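Local coordinates for predicted acetamidase/formamidase (Thermoanaerobacter tengcongensis, PDB 3TKK), which probably hydrolyses carbon-nitrogen bonds in linear amides and binds zinc and calcium ions, at residues F14-E19 / G152-N157; T160-E165 / P220-A225; H246-L251 / T265-T270; Q274-V279 / T284-L289. All coordinates share one frame; numbering follows the deposited sequence.

Contact 1 (F14-E19 / G152-N157); sequences FAFSKE and GSHGGN. With CA (calcium ion), chain G.
Next to Gly156, on which Phe16 packs, Asn157 OD1 binds a calcium ion at 2.3 Å, while the other end of the same amide is gripped twice. Asn157 ND2 donates to water 1 at 2.8 Å, which is itself a calcium ligand, and also bonds to the carbonyl of Gly149, so the rotation of the amide is fixed and its oxygen is presented to the metal. Asp159 and Asp184 help complete the site, and Asp184 is shared with the zinc ion.

Across the contact itself the chemistry is apolar. Phe16 sits on strand 15-16, which pairs with strand 146-147, and the segment facing it makes a type I turn from Gly152 to Gly155, closed by the bond from Gly155 N to Gly152 O at 2.9 Å. From that turn the His154 ring rises toward Phe16 with CG between the backbone N and the carbonyl carbon (chi1 65°). His154 CD2 lies 3.8 Å from Phe16 CB and equally close to Phe16 CG. The two rings meet obliquely, planes at 53° and centroids 5.5 Å apart. Farther along the phenyl, Phe16 CE1 lies 4.0 Å from CA of Gly156, where the chain turns a corner. Val136 and Cys148 also pack on the Phe16 side chain.

Contact 2 (T160-E165 / P220-A225); sequences TTLIAE and PVVKTA
Val222 is the first residue of 220-225 to reach the 160-165 loop, and both of its methyls touch Leu162. Val222 CG1 lies 3.6 Å from Leu162 CD1 and also meets Leu162 CB, so the end and the root of the leucine rest on one methyl. Val222 CG2, placed anti to its own backbone N, meets the carbonyl O of Leu162 at 3.8 Å and touches Leu162 CB too. Ile163 CG1 is more loosely placed, 4.5 Å from Val222 CG2. The leucine and valine side chains cross at about a right angle.

Strand 221-223 runs in the large mixed sheet between strands 168-172 and 227-234, and what packs on it here is a type I turn from Thr160 to Ile163, closed by Ile163 N bonding to Thr160 O at 3.0 Å. That turn follows directly on Asp159, a ligand of the calcium ion.

The side chain of Lys223 leaves its strand away from the loop and packs on Glu168 and Tyr170. Thr224 comes back to the loop: Thr224 CG2 lies 4.1 Å from Leu162 CB, near the same carbonyl that Val222 meets. The hydroxyl is employed differently, since Thr224 OG1 accepts from the backbone N of Glu226, an ST turn, and from that of Val227. Beyond the valine, Leu162 also packs on Ala229 and Arg286.

Contact 3 (H246-L251 / T265-T270); sequences HDMAEL and TLFSIT
Phe267 drives its ring end-on into helix 237-255, meeting the backbone and side chains of Met248 and Ala249. Helices 237-255 and 260-270 follow one another in the chain, and both lay side chains on strand 283-290 of the large mixed sheet, so the ring sits among two helices and a strand. Phe267 is much the largest contributor. With CG anti to its carbonyl carbon (chi1 -81°), the ring is placed against helix 237-255, its edge at the peptide link between Met248 and Ala249, whose C and N lie in the plane of the ring. Phe267 CE2 comes to 3.5 Å from Ala249 N and 3.6 Å from Ala249 CA, with the methyl CB of Ala249 at 4.0 Å.

Met248 CB and CG come to the CE2 and CZ end of the ring at an oblique angle. The CB sets out toward Phe267, but bends at chi2 (79°) and chi3 (85°) carry the sulfur and the terminal methyl off toward Phe287 and Leu289 on the sheet. What remains against the ring is therefore the root of the side chain. Phe252 meets the phenyl edge-to-face, and the ring of Phe287 meets it as well.

Helix 260-270 also touches the second subunit, where Ser268 OG bonds to Gly195 N and Ser197 O of that chain. No hydrogen bond joins the two helical segments. Their closest approach is Met248 CG to Phe267 CZ, a snug 3.4 Å. Met248 O is only 3.5 Å from Phe267 CZ.

Contact 4 (Q274-V279 / T284-L289); sequences QISQVV and TARFSL
Arg286 leaves its strand on the same face as Gln274, its partner in an antiparallel hydrogen-bonded pair, and from CB the chain runs out almost fully extended. Arg286 CG rests 3.6 Å from Gln274 CB, and Arg286 CD passes 3.6 Å from Ser276 OG. At the head, Arg286 NE donates to Gln274 OE1 at 3.0 Å, a bent bond (135°), and Arg286 NH2 adds a weak one to the same oxygen. Amide and guanidinium stand nearly perpendicular, at 89°, with Gln274 CB over one face of the guanidinium. Arg286 NH1 gives a bond to Ser276 OG at 3.1 Å, in the guanidinium plane; that hydroxyl also bonds to Thr160 OG1. Arg286 NH2 ends in a salt bridge with Asp191, so the buried charge is probably balanced there. Gln274 OE1 takes a further bond from water 4, which also bonds to Ser288 OG.

Further along, Thr284 O accepts from both Ser276 N at 2.8 Å and Gln277 N at 3.1 Å. One residue facing two shifts the register by one: this is a classic beta bulge in the hairpin of strands 272-277 and 283-290, near the calcium ligand Asp159.

Overall arrangement
Contacts 1, 3 and 4 are buried and contact 2 only partly, yet their settings differ. Contact 3 lies farthest out, about 22 Å from the chain centre, and helix 260-270 there is touched by the second subunit. Contacts 2 and 4 hold the same large sheet and touch each other, their centres about 11 Å apart, but contact 2 packs a turn on it through methyl groups where contact 4 pairs two of its strands. Contact 3 leans on that sheet through Phe287 and Leu289. Contact 1 borders contact 2 through Pro220 and supplies a calcium ligand. Contact 4 is bound by hydrogen bonds; across the segments of the other three, packing alone does the work.

Contact 1 (F14-E19 / G152-N157)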
loop_
_atom_site.group_PDB
_atom_site.type_symbol
_atom_site.label_atom_id
_atom_site.label_comp_id
_atom_site.label_asym_id
_atom_site.label_seq_id
_atom_site.Cartn_x
_atom_site.Cartn_y
_atom_site.Cartn_z
ATOM N N PHE A 14 -21.698 15.521 13.533
ATOM C CA PHE A 14 -20.414 16.011 13.103
ATOM C C PHE A 14 -19.279 15.323 13.894
ATOM O O PHE A 14 -18.129 15.458 13.555
ATOM C CB PHE A 14 -20.387 17.588 13.278
ATOM C CG PHE A 14 -21.239 18.274 12.212
ATOM C CD1 PHE A 14 -20.764 18.345 10.887
ATOM C CD2 PHE A 14 -22.539 18.680 12.499
ATOM C CE1 PHE A 14 -21.544 18.907 9.898
ATOM C CE2 PHE A 14 -23.367 19.214 11.528
ATOM C CZ PHE A 14 -22.872 19.349 10.198
ATOM N N ALA A 15 -19.598 14.665 15.008
ATOM C CA ALA A 15 -18.551 13.953 15.735
ATOM C C ALA A 15 -19.139 12.655 16.182
ATOM O O ALA A 15 -20.351 12.622 16.453
ATOM C CB ALA A 15 -18.104 14.827 17.004
ATOM N N PHE A 16 -18.335 11.582 16.287
ATOM C CA PHE A 16 -18.879 10.258 16.798
ATOM C C PHE A 16 -18.880 10.348 18.304
ATOM O O PHE A 16 -17.822 10.652 18.902
ATOM C CB PHE A 16 -18.051 9.074 16.292
ATOM C CG PHE A 16 -18.279 8.791 14.853
ATOM C CD1 PHE A 16 -17.752 9.604 13.860
ATOM C CD2 PHE A 16 -19.106 7.709 14.469
ATOM C CE1 PHE A 16 -18.034 9.295 12.443
ATOM C CE2 PHE A 16 -19.391 7.402 13.117
ATOM C CZ PHE A 16 -18.878 8.244 12.112
ATOM N N SER A 17 -20.049 10.205 18.934
ATOM C CA SER A 17 -20.051 10.450 20.382
ATOM C C SER A 17 -21.136 9.578 20.959
ATOM O O SER A 17 -22.201 9.408 20.349
ATOM C CB SER A 17 -20.340 11.936 20.713
ATOM O OG SER A 17 -20.659 12.021 22.126
ATOM N N LYS A 18 -20.879 9.029 22.130
ATOM C CA LYS A 18 -21.876 8.173 22.796
ATOM C C LYS A 18 -23.101 8.975 23.192
ATOM O O LYS A 18 -24.145 8.387 23.516
ATOM C CB LYS A 18 -21.317 7.565 24.083
ATOM C CG LYS A 18 -20.944 8.596 25.144
ATOM C CD LYS A 18 -20.554 7.856 26.416
ATOM C CE LYS A 18 -19.585 8.676 27.192
ATOM N NZ LYS A 18 -20.425 9.580 28.185
ATOM N N GLU A 19 -22.953 10.305 23.182
ATOM C CA GLU A 19 -23.993 11.256 23.642
ATOM C C GLU A 19 -25.024 11.602 22.555
ATOM O O GLU A 19 -26.076 12.147 22.877
ATOM C CB GLU A 19 -23.374 12.552 24.134
ATOM C CG GLU A 19 -22.379 12.307 25.304
ATOM C CD GLU A 19 -23.113 11.728 26.521
ATOM O OE1 GLU A 19 -24.203 12.221 26.836
ATOM O OE2 GLU A 19 -22.624 10.786 27.184
ATOM N N GLY A 152 -10.442 6.422 14.168
ATOM C CA GLY A 152 -9.846 5.741 15.372
ATOM C C GLY A 152 -10.350 4.325 15.399
ATOM O O GLY A 152 -10.801 3.750 14.348
ATOM N N SER A 153 -10.204 3.715 16.555
ATOM C CA SER A 153 -10.648 2.297 16.678
ATOM C C SER A 153 -12.162 2.105 16.428
ATOM O O SER A 153 -12.592 1.003 16.065
ATOM C CB SER A 153 -10.326 1.828 18.059
ATOM O OG SER A 153 -8.897 1.923 18.260
ATOM N N HIS A 154 -12.920 3.214 16.541
ATOM C CA HIS A 154 -14.365 3.222 16.302
ATOM C C HIS A 154 -14.668 3.392 14.836
ATOM O O HIS A 154 -15.821 3.308 14.446
ATOM C CB HIS A 154 -15.060 4.343 17.051
ATOM C CG HIS A 154 -14.628 5.715 16.558
ATOM N ND1 HIS A 154 -13.378 6.212 16.794
ATOM C CD2 HIS A 154 -15.242 6.627 15.740
ATOM C CE1 HIS A 154 -13.229 7.375 16.185
ATOM N NE2 HIS A 154 -14.351 7.652 15.541
ATOM N N GLY A 155 -13.636 3.615 13.991
ATOM C CA GLY A 155 -13.839 3.886 12.599
ATOM C C GLY A 155 -13.789 5.379 12.378
ATOM O O GLY A 155 -12.884 6.027 12.848
ATOM N N GLY A 156 -14.731 5.925 11.638
ATOM C CA GLY A 156 -14.712 7.399 11.363
ATOM C C GLY A 156 -14.053 7.652 9.988
ATOM O O GLY A 156 -14.311 6.929 9.066
ATOM N N ASN A 157 -13.159 8.618 9.886
ATOM C CA ASN A 157 -12.696 9.090 8.536
ATOM C C ASN A 157 -11.450 8.274 8.164
ATOM O O ASN A 157 -10.300 8.757 8.165
ATOM C CB ASN A 157 -12.280 10.546 8.642
ATOM C CG ASN A 157 -12.016 11.193 7.286
ATOM O OD1 ASN A 157 -12.411 10.721 6.243
ATOM N ND2 ASN A 157 -11.305 12.322 7.322
HETATM CA CA CA G . -12.485 11.738 4.184
HETATM O O HOH W 1 -10.798 13.423 4.794
HETATM O O HOH W 2 -12.050 12.934 2.028
HETATM O O HOH W 3 -13.504 13.843 5.041
#

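Contact 2 (T160-E165 / P220-A225)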
loop_
_atom_site.group_PDB
_atom_site.type_symbol
_atom_site.label_atom_id
_atom_site.label_comp_id
_atom_site.label_asym_id
_atom_site.label_seq_id
_atom_site.Cartn_x
_atom_site.Cartn_y
_atom_site.Cartn_z
ATOM N N THR A 160 -10.817 4.605 3.245
ATOM C CA THR A 160 -10.344 3.318 2.775
ATOM C C THR A 160 -11.048 2.794 1.519
ATOM O O THR A 160 -12.270 2.570 1.562
ATOM C CB THR A 160 -10.411 2.309 3.995
ATOM O OG1 THR A 160 -9.452 2.740 5.021
ATOM C CG2 THR A 160 -10.079 0.911 3.470
ATOM N N THR A 161 -10.310 2.535 0.396
ATOM C CA THR A 161 -10.894 2.336 -0.875
ATOM C C THR A 161 -11.594 0.989 -0.832
ATOM O O THR A 161 -12.540 0.788 -1.569
ATOM C CB THR A 161 -9.737 2.184 -2.004
ATOM O OG1 THR A 161 -8.693 1.355 -1.425
ATOM C CG2 THR A 161 -9.125 3.723 -2.338
ATOM N N LEU A 162 -11.179 0.084 0.059
ATOM C CA LEU A 162 -11.864 -1.208 0.135
ATOM C C LEU A 162 -13.417 -1.097 0.530
ATOM O O LEU A 162 -14.091 -2.093 0.493
ATOM C CB LEU A 162 -11.123 -2.128 1.169
ATOM C CG LEU A 162 -9.595 -2.426 0.899
ATOM C CD1 LEU A 162 -9.087 -3.457 1.986
ATOM C CD2 LEU A 162 -9.487 -2.866 -0.595
ATOM N N ILE A 163 -13.820 -0.020 1.269
ATOM C CA ILE A 163 -15.199 0.064 1.736
ATOM C C ILE A 163 -16.081 0.479 0.596
ATOM O O ILE A 163 -16.277 1.664 0.425
ATOM C CB ILE A 163 -15.241 1.038 3.003
ATOM C CG1 ILE A 163 -14.236 0.438 3.997
ATOM C CG2 ILE A 163 -16.750 1.086 3.574
ATOM C CD1 ILE A 163 -14.083 1.289 5.532
ATOM N N ALA A 164 -16.633 -0.497 -0.112
ATOM C CA ALA A 164 -17.359 -0.329 -1.415
ATOM C C ALA A 164 -18.384 -1.420 -1.486
ATOM O O ALA A 164 -18.399 -2.268 -0.618
ATOM C CB ALA A 164 -16.269 -0.506 -2.590
ATOM N N GLU A 165 -19.184 -1.506 -2.567
ATOM C CA GLU A 165 -20.135 -2.516 -2.645
ATOM C C GLU A 165 -19.442 -3.826 -2.532
ATOM O O GLU A 165 -18.404 -3.954 -3.158
ATOM C CB GLU A 165 -20.805 -2.387 -4.084
ATOM C CG GLU A 165 -21.615 -1.104 -4.214
ATOM C CD GLU A 165 -22.457 -1.161 -5.544
ATOM O OE1 GLU A 165 -23.372 -0.392 -5.770
ATOM O OE2 GLU A 165 -22.154 -2.017 -6.341
ATOM N N PRO A 220 -11.067 -1.708 13.276
ATOM C CA PRO A 220 -12.030 -2.247 12.344
ATOM C C PRO A 220 -11.329 -3.175 11.446
ATOM O O PRO A 220 -10.063 -3.171 11.336
ATOM C CB PRO A 220 -12.447 -1.021 11.498
ATOM C CG PRO A 220 -12.226 0.092 12.521
ATOM C CD PRO A 220 -10.904 -0.260 13.082
ATOM N N VAL A 221 -12.150 -3.943 10.774
ATOM C CA VAL A 221 -11.645 -4.896 9.783
ATOM C C VAL A 221 -12.562 -4.841 8.539
ATOM O O VAL A 221 -13.760 -4.585 8.676
ATOM C CB VAL A 221 -11.762 -6.352 10.346
ATOM C CG1 VAL A 221 -11.556 -7.441 9.136
ATOM C CG2 VAL A 221 -10.764 -6.569 11.480
ATOM N N VAL A 222 -12.011 -4.941 7.344
ATOM C CA VAL A 222 -12.878 -4.929 6.126
ATOM C C VAL A 222 -12.665 -6.193 5.436
ATOM O O VAL A 222 -11.495 -6.712 5.300
ATOM C CB VAL A 222 -12.692 -3.678 5.157
ATOM C CG1 VAL A 222 -11.255 -3.453 4.878
ATOM C CG2 VAL A 222 -13.509 -3.995 3.769
ATOM N N LYS A 223 -13.759 -6.781 4.951
ATOM C CA LYS A 223 -13.562 -8.028 4.224
ATOM C C LYS A 223 -14.244 -7.826 2.882
ATOM O O LYS A 223 -15.369 -7.350 2.849
ATOM C CB LYS A 223 -14.258 -9.173 4.947
ATOM C CG LYS A 223 -14.288 -10.525 4.089
ATOM C CD LYS A 223 -14.975 -11.684 4.875
ATOM C CE LYS A 223 -15.204 -12.951 3.961
ATOM N NZ LYS A 223 -16.096 -13.835 4.741
ATOM N N THR A 224 -13.575 -8.173 1.783
ATOM C CA THR A 224 -14.141 -7.955 0.493
ATOM C C THR A 224 -14.295 -9.351 0.019
ATOM O O THR A 224 -14.096 -10.329 0.771
ATOM C CB THR A 224 -13.186 -7.169 -0.474
ATOM O OG1 THR A 224 -12.065 -8.032 -0.740
ATOM C CG2 THR A 224 -12.617 -5.800 0.226
ATOM N N ALA A 225 -14.702 -9.470 -1.226
ATOM C CA ALA A 225 -14.774 -10.821 -1.844
ATOM C C ALA A 225 -13.444 -11.590 -1.865
ATOM O O ALA A 225 -13.435 -12.870 -1.831
ATOM C CB ALA A 225 -15.266 -10.677 -3.245
#

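Contact 3 (H246-L251 / T265-T270)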
loop_
_atom_site.group_PDB
_atom_site.type_symbol
_atom_site.label_atom_id
_atom_site.label_comp_id
_atom_site.label_asym_id
_atom_site.label_seq_id
_atom_site.Cartn_x
_atom_site.Cartn_y
_atom_site.Cartn_z
ATOM N N HIS A 246 -0.167 -6.061 14.157
ATOM C CA HIS A 246 -0.397 -6.690 15.427
ATOM C C HIS A 246 -1.825 -7.167 15.623
ATOM O O HIS A 246 -2.012 -8.223 16.262
ATOM C CB HIS A 246 0.036 -5.773 16.642
ATOM C CG HIS A 246 1.522 -5.636 16.777
ATOM N ND1 HIS A 246 2.263 -6.400 17.651
ATOM C CD2 HIS A 246 2.388 -4.756 16.226
ATOM C CE1 HIS A 246 3.538 -6.092 17.537
ATOM N NE2 HIS A 246 3.624 -5.056 16.731
ATOM N N ASP A 247 -2.831 -6.427 15.099
ATOM C CA ASP A 247 -4.205 -6.756 15.364
ATOM C C ASP A 247 -4.467 -8.025 14.530
ATOM O O ASP A 247 -5.152 -8.905 15.027
ATOM C CB ASP A 247 -5.242 -5.633 14.976
ATOM C CG ASP A 247 -5.200 -4.409 15.934
ATOM O OD1 ASP A 247 -4.778 -4.492 17.145
ATOM O OD2 ASP A 247 -5.592 -3.348 15.446
ATOM N N MET A 248 -3.985 -8.093 13.275
ATOM C CA MET A 248 -4.055 -9.311 12.529
ATOM C C MET A 248 -3.307 -10.492 13.169
ATOM O O MET A 248 -3.801 -11.659 13.031
ATOM C CB MET A 248 -3.611 -9.179 11.061
ATOM C CG MET A 248 -4.036 -10.386 10.228
ATOM S SD MET A 248 -5.740 -10.445 9.694
ATOM C CE MET A 248 -5.679 -9.446 8.146
ATOM N N ALA A 249 -2.133 -10.239 13.795
ATOM C CA ALA A 249 -1.361 -11.317 14.429
ATOM C C ALA A 249 -2.161 -11.884 15.655
ATOM O O ALA A 249 -2.176 -13.101 15.968
ATOM C CB ALA A 249 0.033 -10.822 14.886
ATOM N N GLU A 250 -2.764 -10.995 16.418
ATOM C CA GLU A 250 -3.620 -11.437 17.506
ATOM C C GLU A 250 -4.859 -12.264 17.009
ATOM O O GLU A 250 -5.219 -13.256 17.647
ATOM C CB GLU A 250 -3.986 -10.220 18.399
ATOM C CG GLU A 250 -4.913 -10.513 19.542
ATOM C CD GLU A 250 -4.198 -11.099 20.761
ATOM O OE1 GLU A 250 -2.947 -11.333 20.700
ATOM O OE2 GLU A 250 -4.901 -11.319 21.815
ATOM N N LEU A 251 -5.522 -11.877 15.912
ATOM C CA LEU A 251 -6.610 -12.695 15.374
ATOM C C LEU A 251 -6.066 -14.067 15.120
ATOM O O LEU A 251 -6.686 -15.057 15.485
ATOM C CB LEU A 251 -7.200 -12.218 14.060
ATOM C CG LEU A 251 -8.462 -11.313 14.039
ATOM C CD1 LEU A 251 -9.370 -11.335 15.333
ATOM C CD2 LEU A 251 -8.207 -9.875 13.513
ATOM N N THR A 265 6.107 -15.153 9.680
ATOM C CA THR A 265 6.693 -15.491 8.368
ATOM C C THR A 265 5.605 -15.664 7.302
ATOM O O THR A 265 5.817 -15.339 6.090
ATOM C CB THR A 265 7.571 -16.733 8.403
ATOM O OG1 THR A 265 6.834 -17.843 8.909
ATOM C CG2 THR A 265 8.879 -16.499 9.279
ATOM N N LEU A 266 4.469 -16.180 7.711
ATOM C CA LEU A 266 3.277 -16.254 6.835
ATOM C C LEU A 266 2.834 -14.826 6.375
ATOM O O LEU A 266 2.597 -14.591 5.163
ATOM C CB LEU A 266 2.078 -16.879 7.580
ATOM C CG LEU A 266 0.752 -16.956 6.750
ATOM C CD1 LEU A 266 0.921 -17.799 5.580
ATOM C CD2 LEU A 266 -0.443 -17.519 7.563
ATOM N N PHE A 267 2.774 -13.892 7.343
ATOM C CA PHE A 267 2.383 -12.530 7.052
ATOM C C PHE A 267 3.425 -11.860 6.129
ATOM O O PHE A 267 3.063 -11.002 5.304
ATOM C CB PHE A 267 2.364 -11.745 8.331
ATOM C CG PHE A 267 1.088 -11.939 9.163
ATOM C CD1 PHE A 267 0.225 -13.007 8.941
ATOM C CD2 PHE A 267 0.820 -11.087 10.167
ATOM C CE1 PHE A 267 -0.945 -13.166 9.703
ATOM C CE2 PHE A 267 -0.319 -11.241 10.959
ATOM C CZ PHE A 267 -1.219 -12.300 10.708
ATOM N N SER A 268 4.687 -12.197 6.349
ATOM C CA SER A 268 5.722 -11.572 5.584
ATOM C C SER A 268 5.599 -11.925 4.102
ATOM O O SER A 268 6.125 -11.138 3.240
ATOM C CB SER A 268 7.120 -12.037 6.046
ATOM O OG SER A 268 8.109 -10.985 6.025
ATOM N N ILE A 269 5.060 -13.101 3.792
ATOM C CA ILE A 269 5.058 -13.569 2.407
ATOM C C ILE A 269 3.731 -13.538 1.677
ATOM O O ILE A 269 3.692 -13.635 0.381
ATOM C CB ILE A 269 5.652 -15.007 2.254
ATOM C CG1 ILE A 269 4.766 -16.072 2.895
ATOM C CG2 ILE A 269 7.101 -15.034 2.776
ATOM C CD1 ILE A 269 5.277 -17.566 2.574
ATOM N N THR A 270 2.649 -13.472 2.469
ATOM C CA THR A 270 1.376 -13.475 1.879
ATOM C C THR A 270 0.446 -12.393 2.340
ATOM O O THR A 270 -0.656 -12.247 1.787
ATOM C CB THR A 270 0.781 -14.888 1.997
ATOM O OG1 THR A 270 -0.214 -15.041 0.970
ATOM C CG2 THR A 270 0.199 -15.080 3.352
#

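Contact 4 (Q274-V279 / T284-L289)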
loop_
_atom_site.group_PDB
_atom_site.type_symbol
_atom_site.label_atom_id
_atom_site.label_comp_id
_atom_site.label_asym_id
_atom_site.label_seq_id
_atom_site.Cartn_x
_atom_site.Cartn_y
_atom_site.Cartn_z
ATOM N N GLN A 274 -0.693 -1.868 3.516
ATOM C CA GLN A 274 -1.238 -1.032 2.410
ATOM C C GLN A 274 -1.592 0.281 3.103
ATOM O O GLN A 274 -1.617 0.378 4.357
ATOM C CB GLN A 274 -2.464 -1.713 1.819
ATOM C CG GLN A 274 -2.124 -3.067 1.183
ATOM C CD GLN A 274 -3.270 -3.633 0.365
ATOM O OE1 GLN A 274 -4.419 -3.431 0.773
ATOM N NE2 GLN A 274 -2.989 -4.381 -0.776
ATOM N N ILE A 275 -1.757 1.317 2.290
ATOM C CA ILE A 275 -2.041 2.623 2.770
ATOM C C ILE A 275 -3.467 3.038 2.383
ATOM O O ILE A 275 -3.938 2.840 1.181
ATOM C CB ILE A 275 -1.022 3.635 2.146
ATOM C CG1 ILE A 275 0.400 3.458 2.765
ATOM C CG2 ILE A 275 -1.397 5.109 2.462
ATOM C CD1 ILE A 275 1.478 4.146 1.866
ATOM N N SER A 276 -4.159 3.613 3.373
ATOM C CA SER A 276 -5.505 4.206 3.101
ATOM C C SER A 276 -5.427 5.637 2.864
ATOM O O SER A 276 -5.804 6.007 1.792
ATOM C CB SER A 276 -6.567 3.845 4.123
ATOM O OG SER A 276 -6.884 2.381 4.128
ATOM N N GLN A 277 -4.848 6.455 3.860
ATOM C CA GLN A 277 -4.753 7.851 3.588
ATOM C C GLN A 277 -3.668 8.392 4.417
ATOM O O GLN A 277 -3.430 7.905 5.575
ATOM C CB GLN A 277 -6.076 8.671 3.894
ATOM C CG GLN A 277 -6.707 8.505 5.267
ATOM C CD GLN A 277 -5.978 9.332 6.305
ATOM O OE1 GLN A 277 -5.384 10.384 5.926
ATOM N NE2 GLN A 277 -6.248 9.043 7.598
ATOM N N VAL A 278 -2.973 9.407 3.836
ATOM C CA VAL A 278 -1.903 10.090 4.621
ATOM C C VAL A 278 -2.153 11.536 4.833
ATOM O O VAL A 278 -1.267 12.257 5.185
ATOM C CB VAL A 278 -0.555 9.959 3.877
ATOM C CG1 VAL A 278 -0.262 8.451 3.707
ATOM C CG2 VAL A 278 -0.689 10.541 2.395
ATOM N N VAL A 279 -3.390 11.986 4.751
ATOM C CA VAL A 279 -3.475 13.420 4.716
ATOM C C VAL A 279 -4.445 13.846 5.895
ATOM O O VAL A 279 -4.701 15.015 6.050
ATOM C CB VAL A 279 -4.191 13.843 3.318
ATOM C CG1 VAL A 279 -3.333 13.455 2.049
ATOM C CG2 VAL A 279 -5.542 13.301 3.175
ATOM N N THR A 284 -4.113 6.438 8.011
ATOM C CA THR A 284 -4.766 5.213 8.166
ATOM C C THR A 284 -4.021 4.225 7.195
ATOM O O THR A 284 -3.748 4.497 5.999
ATOM C CB THR A 284 -6.204 5.338 7.757
ATOM O OG1 THR A 284 -6.888 6.243 8.625
ATOM C CG2 THR A 284 -6.880 3.985 7.846
ATOM N N ALA A 285 -3.750 3.026 7.721
ATOM C CA ALA A 285 -3.138 1.983 6.990
ATOM C C ALA A 285 -3.886 0.737 7.197
ATOM O O ALA A 285 -4.800 0.668 8.043
ATOM C CB ALA A 285 -1.641 1.727 7.539
ATOM N N ARG A 286 -3.473 -0.272 6.459
ATOM C CA ARG A 286 -4.112 -1.509 6.618
ATOM C C ARG A 286 -3.224 -2.690 6.447
ATOM O O ARG A 286 -2.142 -2.556 5.883
ATOM C CB ARG A 286 -5.318 -1.576 5.730
ATOM C CG ARG A 286 -5.109 -1.545 4.297
ATOM C CD ARG A 286 -6.419 -1.189 3.552
ATOM N NE ARG A 286 -6.097 -1.384 2.128
ATOM C CZ ARG A 286 -5.933 -0.405 1.222
ATOM N NH1 ARG A 286 -6.331 0.826 1.489
ATOM N NH2 ARG A 286 -5.632 -0.729 -0.060
ATOM N N PHE A 287 -3.633 -3.850 6.958
ATOM C CA PHE A 287 -2.927 -5.099 6.579
ATOM C C PHE A 287 -3.837 -6.176 6.007
ATOM O O PHE A 287 -4.791 -6.613 6.640
ATOM C CB PHE A 287 -2.150 -5.624 7.797
ATOM C CG PHE A 287 -1.246 -6.798 7.445
ATOM C CD1 PHE A 287 -0.076 -6.572 6.733
ATOM C CD2 PHE A 287 -1.522 -8.086 7.916
ATOM C CE1 PHE A 287 0.762 -7.602 6.353
ATOM C CE2 PHE A 287 -0.638 -9.139 7.535
ATOM C CZ PHE A 287 0.522 -8.896 6.827
ATOM N N SER A 288 -3.544 -6.652 4.795
ATOM C CA SER A 288 -4.539 -7.400 4.068
ATOM C C SER A 288 -4.003 -8.794 3.831
ATOM O O SER A 288 -2.871 -8.924 3.334
ATOM C CB SER A 288 -4.609 -6.700 2.728
ATOM O OG SER A 288 -5.507 -7.254 1.856
ATOM N N LEU A 289 -4.848 -9.840 4.013
ATOM C CA LEU A 289 -4.566 -11.240 3.644
ATOM C C LEU A 289 -5.656 -11.770 2.694
ATOM O O LEU A 289 -6.783 -11.349 2.752
ATOM C CB LEU A 289 -4.522 -12.131 4.880
ATOM C CG LEU A 289 -3.257 -11.909 5.699
ATOM C CD1 LEU A 289 -3.483 -12.223 7.222
ATOM C CD2 LEU A 289 -2.115 -12.804 5.070
HETATM O O HOH W 4 -6.410 -5.381 0.296
#